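Local atomic coordinates of enoyl-CoA hydratase/isomerase (Mycobacterium abscessus, PDB entry 3QXZ), a protein that probably catalyses the hydration or the double-bond isomerisation of enoyl-CoA thioesters, as a trimeric member of the crotonase-like enoyl-CoA hydratase/isomerase family. Residues 146-151 and 215-220; 93-98 and 219-224. All blocks are in the same frame, centred on the assembly; numbering follows the deposited sequence. Where two conformers were deposited one is given.

Contact 1. Residues 146-151 and 215-220; sequences AHWTLP and LLWDAQ
W148 and Q220 mark the closest approach of two backbones that stay well apart, their CA atoms 9.5 Å from each other. One segment is the short helix 146-149, the other lies late in the long helix 206-222, and no direct hydrogen bond joins them, so large side chains must span the gap. The W148 indole does most of this. Its chi1 of -178° swings the ring away from its backbone N and out to helix 206-222, and the long edge that carries CZ2 and NE1 abuts Q220: W148 CZ2 lies 3.6 Å from the backbone C of Q220 and 3.8 Å from its CB. The carbonyl carbon of Q220 sits close to the indole plane, so the tryptophan meets the helix rim-on. Farther along this edge W148 NE1 donates to a water at 2.9 Å, which donates to Q220 O at 2.8 Å, a bridge that satisfies the indole N-H and a carbonyl near the helix end. In this crotonase-like fold both sides of the contact reach the trimer interface: Q220 of helix 206-222 packs on P151 of the third subunit, and W148 on A226 of the second. The second aromatic, W217, meets W148 rim to rim: CZ3 of W217 is 3.8 Å from CH2 of W148, the six-membered rings are inclined at 37°, and neither covers the other's face. Two broad indoles suit this buried site because they fill it with carbon while each keeps one N-H to satisfy; that of W217 is bonded to D121, and R152 makes a cation-pi contact with W148.

Contact 2. Residues 93-98 and 219-224; sequences AAFELR and AQMTGM
F95 O and L97 O both accept hydrogen bonds from NH2 of R214, a grip that ties segment 93-98 to helix 206-222. The 3-10 segment 94-96 is turned by a backbone bond of 3.0 Å from E96 N to A93 O, and from this turn F95 meets M221, near the end of helix 206-222, in a Met-aromatic interaction. The sulfur comes to the ring's edge: M221 SD is 3.9 Å from F95 CD1 and 5.1 Å from the F95 ring centroid, 84° off the ring normal. The CB of A93 lies over one face of the ring, toward its rim. Phenylalanine suits this place because its wholly apolar ring can meet several neighbours at once, including H119 edge-to-face. The thioether suits the opposing helix because it is slender and polarisable, and its bend at chi3 (67°) turns the methyl away from the ring toward E96. Beyond M221, G223 is the first residue to leave helical angles, with a positive phi that glycine readily adopts. In one of the two conformers deposited for E96, its OE1 accepts a bond of 3.0 Å from the backbone N of A93, which comes from above the carboxylate plane. In that same conformer the M221 side chain crosses that of E96 at about a right angle, and M221 CE lies 3.9 Å from both CG and OE2 of E96.

Overall arrangement
From the N terminus the chain first reaches 93-98, in the loop between strands 54-59 and 101-105 of the central sheet, then 146-151, leading into helix 151-165, and only later helix 206-222, where both contacts close. Contact 2 therefore closes a loop of 120 residues, and the 63-residue loop of contact 1 nests inside it. The two overlap at A219 and Q220, and their centres lie about 6 Å apart. F95 joins them directly, since its ring meets those of both W148 and W217, while W148 also touches the backbone N of M221. Together they tie a loop of the sheet layer and the helix 146-149 region to one interfacial helix.

Contact 1. Residues 146-151 and 215-220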
ATOM      1  N   ALA A 146      -4.761   2.696  14.320  1.00  7.15           N
ATOM      2  CA  ALA A 146      -3.490   2.795  13.602  1.00  6.66           C
ATOM      3  C   ALA A 146      -3.016   1.467  13.037  1.00  6.55           C
ATOM      4  O   ALA A 146      -2.325   1.437  12.006  1.00  7.20           O
ATOM      5  CB  ALA A 146      -2.425   3.353  14.509  1.00  7.70           C
ATOM      6  N   HIS A 147      -3.340   0.343  13.679  1.00  6.01           N
ATOM      7  CA  HIS A 147      -2.919  -0.972  13.152  1.00  5.96           C
ATOM      8  C   HIS A 147      -3.537  -1.273  11.779  1.00  6.04           C
ATOM      9  O   HIS A 147      -3.030  -2.143  11.069  1.00  6.77           O
ATOM     10  CB  HIS A 147      -3.284  -2.123  14.113  1.00  6.83           C
ATOM     11  CG  HIS A 147      -2.604  -2.068  15.457  1.00  6.75           C
ATOM     12  ND1 HIS A 147      -3.088  -1.312  16.507  1.00  6.89           N
ATOM     13  CD2 HIS A 147      -1.509  -2.717  15.930  1.00  6.74           C
ATOM     14  CE1 HIS A 147      -2.302  -1.485  17.570  1.00  7.60           C
ATOM     15  NE2 HIS A 147      -1.332  -2.329  17.248  1.00  8.29           N
ATOM     16  N   TRP A 148      -4.656  -0.606  11.482  1.00  6.40           N
ATOM     17  CA  TRP A 148      -5.408  -0.783  10.251  1.00  6.22           C
ATOM     18  C   TRP A 148      -5.159   0.351   9.242  1.00  6.37           C
ATOM     19  O   TRP A 148      -4.960   0.087   8.038  1.00  7.08           O
ATOM     20  CB  TRP A 148      -6.900  -0.862  10.649  1.00  6.91           C
ATOM     21  CG  TRP A 148      -7.883  -1.097   9.543  1.00  7.34           C
ATOM     22  CD1 TRP A 148      -8.282  -2.301   9.045  1.00  9.04           C
ATOM     23  CD2 TRP A 148      -8.583  -0.098   8.811  1.00  7.90           C
ATOM     24  NE1 TRP A 148      -9.167  -2.097   8.000  1.00  8.71           N
ATOM     25  CE2 TRP A 148      -9.387  -0.764   7.853  1.00  7.82           C
ATOM     26  CE3 TRP A 148      -8.639   1.294   8.888  1.00  9.90           C
ATOM     27  CZ2 TRP A 148     -10.214  -0.072   6.964  1.00 10.44           C
ATOM     28  CZ3 TRP A 148      -9.477   1.977   8.002  1.00 11.06           C
ATOM     29  CH2 TRP A 148     -10.251   1.277   7.060  1.00 11.99           C
ATOM     30  N   THR A 149      -5.148   1.602   9.699  1.00  6.42           N
ATOM     31  CA  THR A 149      -4.953   2.719   8.765  1.00  6.48           C
ATOM     32  C   THR A 149      -3.520   2.743   8.247  1.00  6.62           C
ATOM     33  O   THR A 149      -3.291   3.012   7.058  1.00  6.51           O
ATOM     34  CB  THR A 149      -5.234   4.081   9.410  1.00  6.71           C
ATOM     35  OG1 THR A 149      -4.399   4.198  10.576  1.00  6.94           O
ATOM     36  CG2 THR A 149      -6.721   4.249   9.786  1.00  8.29           C
ATOM     37  N   LEU A 150      -2.544   2.457   9.096  1.00  6.28           N
ATOM     38  CA  LEU A 150      -1.165   2.751   8.706  1.00  6.20           C
ATOM     39  C   LEU A 150      -0.612   1.845   7.591  1.00  6.14           C
ATOM     40  O   LEU A 150      -0.039   2.366   6.637  1.00  6.17           O
ATOM     41  CB  LEU A 150      -0.234   2.791   9.936  1.00  7.02           C
ATOM     42  CG  LEU A 150       1.188   3.287   9.664  1.00  5.91           C
ATOM     43  CD1 LEU A 150       1.214   4.689   9.043  1.00  7.72           C
ATOM     44  CD2 LEU A 150       1.969   3.257  10.985  1.00  6.52           C
ATOM     45  N   PRO A 151      -0.786   0.512   7.673  1.00  6.44           N
ATOM     46  CA  PRO A 151      -0.270  -0.295   6.546  1.00  6.91           C
ATOM     47  C   PRO A 151      -0.983   0.026   5.225  1.00  6.65           C
ATOM     48  O   PRO A 151      -0.395  -0.173   4.145  1.00  6.71           O
ATOM     49  CB  PRO A 151      -0.507  -1.748   6.993  1.00  7.36           C
ATOM     50  CG  PRO A 151      -1.617  -1.653   8.028  1.00  8.34           C
ATOM     51  CD  PRO A 151      -1.355  -0.332   8.747  1.00  6.62           C
ATOM     52  N   LEU A 215     -17.434   4.552  -1.009  1.00  6.53           N
ATOM     53  CA  LEU A 215     -17.047   3.280  -1.634  1.00  6.56           C
ATOM     54  C   LEU A 215     -15.574   2.973  -1.338  1.00  6.04           C
ATOM     55  O   LEU A 215     -15.227   1.839  -0.968  1.00  6.73           O
ATOM     56  CB  LEU A 215     -17.344   3.278  -3.140  1.00  6.64           C
ATOM     57  CG  LEU A 215     -16.939   1.992  -3.873  1.00  6.26           C
ATOM     58  CD1 LEU A 215     -17.488   0.717  -3.208  1.00  7.77           C
ATOM     59  CD2 LEU A 215     -17.430   2.085  -5.299  1.00  7.41           C
ATOM     60  N   LEU A 216     -14.710   3.972  -1.484  1.00  6.44           N
ATOM     61  CA  LEU A 216     -13.300   3.768  -1.176  1.00  6.11           C
ATOM     62  C   LEU A 216     -13.132   3.161   0.228  1.00  6.72           C
ATOM     63  O   LEU A 216     -12.459   2.132   0.402  1.00  7.33           O
ATOM     64  CB  LEU A 216     -12.529   5.089  -1.308  1.00  6.91           C
ATOM     65  CG  LEU A 216     -11.045   5.057  -0.947  1.00  7.81           C
ATOM     66  CD1 LEU A 216     -10.225   4.372  -1.977  1.00 11.50           C
ATOM     67  CD2 LEU A 216     -10.559   6.505  -0.760  1.00 11.18           C
ATOM     68  N   TRP A 217     -13.762   3.794   1.210  1.00  6.30           N
ATOM     69  CA  TRP A 217     -13.560   3.376   2.584  1.00  6.92           C
ATOM     70  C   TRP A 217     -14.403   2.167   2.978  1.00  6.51           C
ATOM     71  O   TRP A 217     -13.888   1.299   3.698  1.00  7.74           O
ATOM     72  CB  TRP A 217     -13.773   4.545   3.538  1.00  7.15           C
ATOM     73  CG  TRP A 217     -12.653   5.529   3.534  1.00  6.28           C
ATOM     74  CD1 TRP A 217     -12.676   6.828   3.092  1.00  7.48           C
ATOM     75  CD2 TRP A 217     -11.329   5.286   4.012  1.00  7.65           C
ATOM     76  NE1 TRP A 217     -11.431   7.410   3.262  1.00  8.47           N
ATOM     77  CE2 TRP A 217     -10.593   6.484   3.837  1.00  8.27           C
ATOM     78  CE3 TRP A 217     -10.689   4.166   4.588  1.00  8.39           C
ATOM     79  CZ2 TRP A 217      -9.262   6.602   4.225  1.00  9.34           C
ATOM     80  CZ3 TRP A 217      -9.359   4.289   4.974  1.00 10.19           C
ATOM     81  CH2 TRP A 217      -8.650   5.495   4.769  1.00  9.83           C
ATOM     82  N   ASP A 218     -15.670   2.076   2.548  1.00  6.32           N
ATOM     83  CA  ASP A 218     -16.452   0.863   2.876  1.00  6.81           C
ATOM     84  C   ASP A 218     -15.754  -0.374   2.370  1.00  6.65           C
ATOM     85  O   ASP A 218     -15.740  -1.401   3.051  1.00  7.27           O
ATOM     86  CB  ASP A 218     -17.861   0.865   2.274  1.00  7.29           C
ATOM     87  CG  ASP A 218     -18.833   1.822   2.974  1.00  8.70           C
ATOM     88  OD1 ASP A 218     -18.554   2.343   4.083  1.00  9.30           O
ATOM     89  OD2 ASP A 218     -19.900   2.028   2.391  1.00  8.17           O
ATOM     90  N   ALA A 219     -15.162  -0.282   1.178  1.00  6.73           N
ATOM     91  CA  ALA A 219     -14.484  -1.436   0.601  1.00  7.00           C
ATOM     92  C   ALA A 219     -13.305  -1.873   1.479  1.00  6.99           C
ATOM     93  O   ALA A 219     -13.099  -3.067   1.705  1.00  8.80           O
ATOM     94  CB  ALA A 219     -14.065  -1.149  -0.856  1.00  6.56           C
ATOM     95  N   GLN A 220     -12.563  -0.892   2.008  1.00  7.08           N
ATOM     96  CA  GLN A 220     -11.465  -1.183   2.943  1.00  7.67           C
ATOM     97  C   GLN A 220     -11.983  -1.725   4.263  1.00  7.89           C
ATOM     98  O   GLN A 220     -11.451  -2.720   4.774  1.00 10.32           O
ATOM     99  CB  GLN A 220     -10.608   0.073   3.197  1.00  7.87           C
ATOM    100  CG  GLN A 220      -9.896   0.628   1.988  1.00  8.01           C
ATOM    101  CD  GLN A 220      -8.838  -0.296   1.488  1.00  9.12           C
ATOM    102  OE1 GLN A 220      -8.105  -0.903   2.281  1.00 11.69           O
ATOM    103  NE2 GLN A 220      -8.693  -0.396   0.170  1.00 11.64           N
TER
HETATM  104  O   HOH W   1     -10.500  -4.386   6.865  1.00 10.51           O

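Contact 2. Residues 93-98 and 219-224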
ATOM      1  N   ALA A  93     -15.290   7.903  13.152  1.00 12.86           N
ATOM      2  CA  ALA A  93     -13.962   8.219  12.597  1.00 11.16           C
ATOM      3  C   ALA A  93     -14.195   9.033  11.323  1.00 10.43           C
ATOM      4  O   ALA A  93     -15.222   8.897  10.652  1.00 10.22           O
ATOM      5  CB  ALA A  93     -13.220   6.960  12.265  1.00 12.53           C
ATOM      6  N   ALA A  94     -13.231   9.866  10.966  1.00  8.88           N
ATOM      7  CA  ALA A  94     -13.369  10.703   9.775  1.00  8.63           C
ATOM      8  C   ALA A  94     -13.653   9.861   8.523  1.00  8.24           C
ATOM      9  O   ALA A  94     -14.426  10.295   7.648  1.00  8.17           O
ATOM     10  CB  ALA A  94     -12.131  11.564   9.594  1.00  8.78           C
ATOM     11  N   PHE A  95     -13.038   8.673   8.435  1.00  7.62           N
ATOM     12  CA  PHE A  95     -13.189   7.828   7.243  1.00  7.83           C
ATOM     13  C   PHE A  95     -14.570   7.140   7.153  1.00  7.75           C
ATOM     14  O   PHE A  95     -14.835   6.472   6.153  1.00  8.88           O
ATOM     15  CB  PHE A  95     -12.026   6.809   7.117  1.00  9.04           C
ATOM     16  CG  PHE A  95     -11.941   5.850   8.251  1.00  9.05           C
ATOM     17  CD1 PHE A  95     -12.809   4.759   8.334  1.00 10.43           C
ATOM     18  CD2 PHE A  95     -10.987   6.035   9.252  1.00 11.14           C
ATOM     19  CE1 PHE A  95     -12.752   3.871   9.422  1.00 12.17           C
ATOM     20  CE2 PHE A  95     -10.910   5.152  10.336  1.00 14.14           C
ATOM     21  CZ  PHE A  95     -11.782   4.082  10.426  1.00 14.86           C
ATOM     22  N   GLU A  96     -15.425   7.318   8.165  1.00  8.68           N
ATOM     23  CA  GLU A  96     -16.786   6.789   8.136  0.70  9.06           C
ATOM     24  C   GLU A  96     -17.775   7.797   7.564  1.00  9.23           C
ATOM     25  O   GLU A  96     -18.940   7.456   7.324  1.00 10.99           O
ATOM     26  CB  GLU A  96     -17.224   6.378   9.555  0.70  9.82           C
ATOM     27  CG  GLU A  96     -16.500   5.117  10.019  0.70 11.33           C
ATOM     28  CD  GLU A  96     -16.703   4.719  11.479  0.70 16.00           C
ATOM     29  OE1 GLU A  96     -16.913   5.573  12.345  0.70 13.64           O
ATOM     30  OE2 GLU A  96     -16.584   3.505  11.767  0.70 19.93           O
ATOM     31  N   LEU A  97     -17.332   9.037   7.355  1.00  8.42           N
ATOM     32  CA  LEU A  97     -18.237  10.127   6.931  1.00  8.84           C
ATOM     33  C   LEU A  97     -18.469  10.146   5.422  1.00  9.08           C
ATOM     34  O   LEU A  97     -17.669   9.611   4.651  1.00  8.59           O
ATOM     35  CB  LEU A  97     -17.649  11.486   7.339  1.00  9.47           C
ATOM     36  CG  LEU A  97     -17.234  11.646   8.806  1.00  9.10           C
ATOM     37  CD1 LEU A  97     -16.735  13.072   9.034  1.00 11.02           C
ATOM     38  CD2 LEU A  97     -18.349  11.247   9.784  1.00 10.20           C
ATOM     39  N   ARG A  98     -19.552  10.796   4.999  1.00  9.20           N
ATOM     40  CA  ARG A  98     -19.750  11.077   3.574  0.50  9.52           C
ATOM     41  C   ARG A  98     -18.917  12.289   3.130  1.00  9.45           C
ATOM     42  O   ARG A  98     -18.580  12.418   1.954  1.00 11.18           O
ATOM     43  CB  ARG A  98     -21.235  11.317   3.304  0.50 10.57           C
ATOM     44  CG  ARG A  98     -22.107  10.131   3.683  0.50 12.09           C
ATOM     45  CD  ARG A  98     -23.591  10.452   3.629  0.50 16.52           C
ATOM     46  NE  ARG A  98     -23.932  11.643   4.406  0.50 19.75           N
ATOM     47  CZ  ARG A  98     -24.224  11.637   5.704  0.50 21.75           C
ATOM     48  NH1 ARG A  98     -24.222  10.502   6.389  0.50 22.99           N
ATOM     49  NH2 ARG A  98     -24.519  12.773   6.321  0.50 22.43           N
ATOM     50  N   ALA A 219     -15.162  -0.282   1.178  1.00  6.73           N
ATOM     51  CA  ALA A 219     -14.484  -1.436   0.601  1.00  7.00           C
ATOM     52  C   ALA A 219     -13.305  -1.873   1.479  1.00  6.99           C
ATOM     53  O   ALA A 219     -13.099  -3.067   1.705  1.00  8.80           O
ATOM     54  CB  ALA A 219     -14.065  -1.149  -0.856  1.00  6.56           C
ATOM     55  N   GLN A 220     -12.563  -0.892   2.008  1.00  7.08           N
ATOM     56  CA  GLN A 220     -11.465  -1.183   2.943  1.00  7.67           C
ATOM     57  C   GLN A 220     -11.983  -1.725   4.263  1.00  7.89           C
ATOM     58  O   GLN A 220     -11.451  -2.720   4.774  1.00 10.32           O
ATOM     59  CB  GLN A 220     -10.608   0.073   3.197  1.00  7.87           C
ATOM     60  CG  GLN A 220      -9.896   0.628   1.988  1.00  8.01           C
ATOM     61  CD  GLN A 220      -8.838  -0.296   1.488  1.00  9.12           C
ATOM     62  OE1 GLN A 220      -8.105  -0.903   2.281  1.00 11.69           O
ATOM     63  NE2 GLN A 220      -8.693  -0.396   0.170  1.00 11.64           N
ATOM     64  N   MET A 221     -13.005  -1.092   4.824  1.00  7.56           N
ATOM     65  CA  MET A 221     -13.514  -1.457   6.147  1.00  7.70           C
ATOM     66  C   MET A 221     -14.083  -2.867   6.216  1.00  7.89           C
ATOM     67  O   MET A 221     -13.946  -3.556   7.244  1.00  9.16           O
ATOM     68  CB  MET A 221     -14.608  -0.480   6.579  1.00  7.86           C
ATOM     69  CG  MET A 221     -14.069   0.924   6.893  1.00  8.68           C
ATOM     70  SD  MET A 221     -15.381   2.170   6.884  1.00 12.26           S
ATOM     71  CE  MET A 221     -16.313   1.657   8.310  1.00 19.31           C
ATOM     72  N   THR A 222     -14.718  -3.300   5.132  1.00  7.94           N
ATOM     73  CA  THR A 222     -15.452  -4.558   5.109  1.00  9.17           C
ATOM     74  C   THR A 222     -14.770  -5.618   4.250  1.00  9.47           C
ATOM     75  O   THR A 222     -15.290  -6.736   4.157  1.00 12.40           O
ATOM     76  CB  THR A 222     -16.903  -4.384   4.598  1.00  9.16           C
ATOM     77  OG1 THR A 222     -16.882  -3.932   3.238  1.00  9.21           O
ATOM     78  CG2 THR A 222     -17.693  -3.410   5.467  1.00 10.64           C
ATOM     79  N   GLY A 223     -13.652  -5.296   3.596  1.00  9.12           N
ATOM     80  CA  GLY A 223     -12.956  -6.295   2.764  1.00  9.77           C
ATOM     81  C   GLY A 223     -13.754  -6.687   1.528  1.00  8.94           C
ATOM     82  O   GLY A 223     -13.831  -7.863   1.187  1.00  9.85           O
ATOM     83  N   MET A 224     -14.367  -5.730   0.833  1.00  7.72           N
ATOM     84  CA  MET A 224     -15.169  -6.065  -0.355  1.00  8.24           C
ATOM     85  C   MET A 224     -14.295  -6.706  -1.434  1.00  7.18           C
ATOM     86  O   MET A 224     -13.127  -6.303  -1.630  1.00  8.21           O
ATOM     87  CB  MET A 224     -15.827  -4.797  -0.942  1.00  8.75           C
ATOM     88  CG  MET A 224     -16.999  -4.309  -0.132  1.00  8.83           C
ATOM     89  SD  MET A 224     -17.651  -2.707  -0.645  1.00 10.95           S
ATOM     90  CE  MET A 224     -18.352  -3.103  -2.203  1.00 14.38           C
TER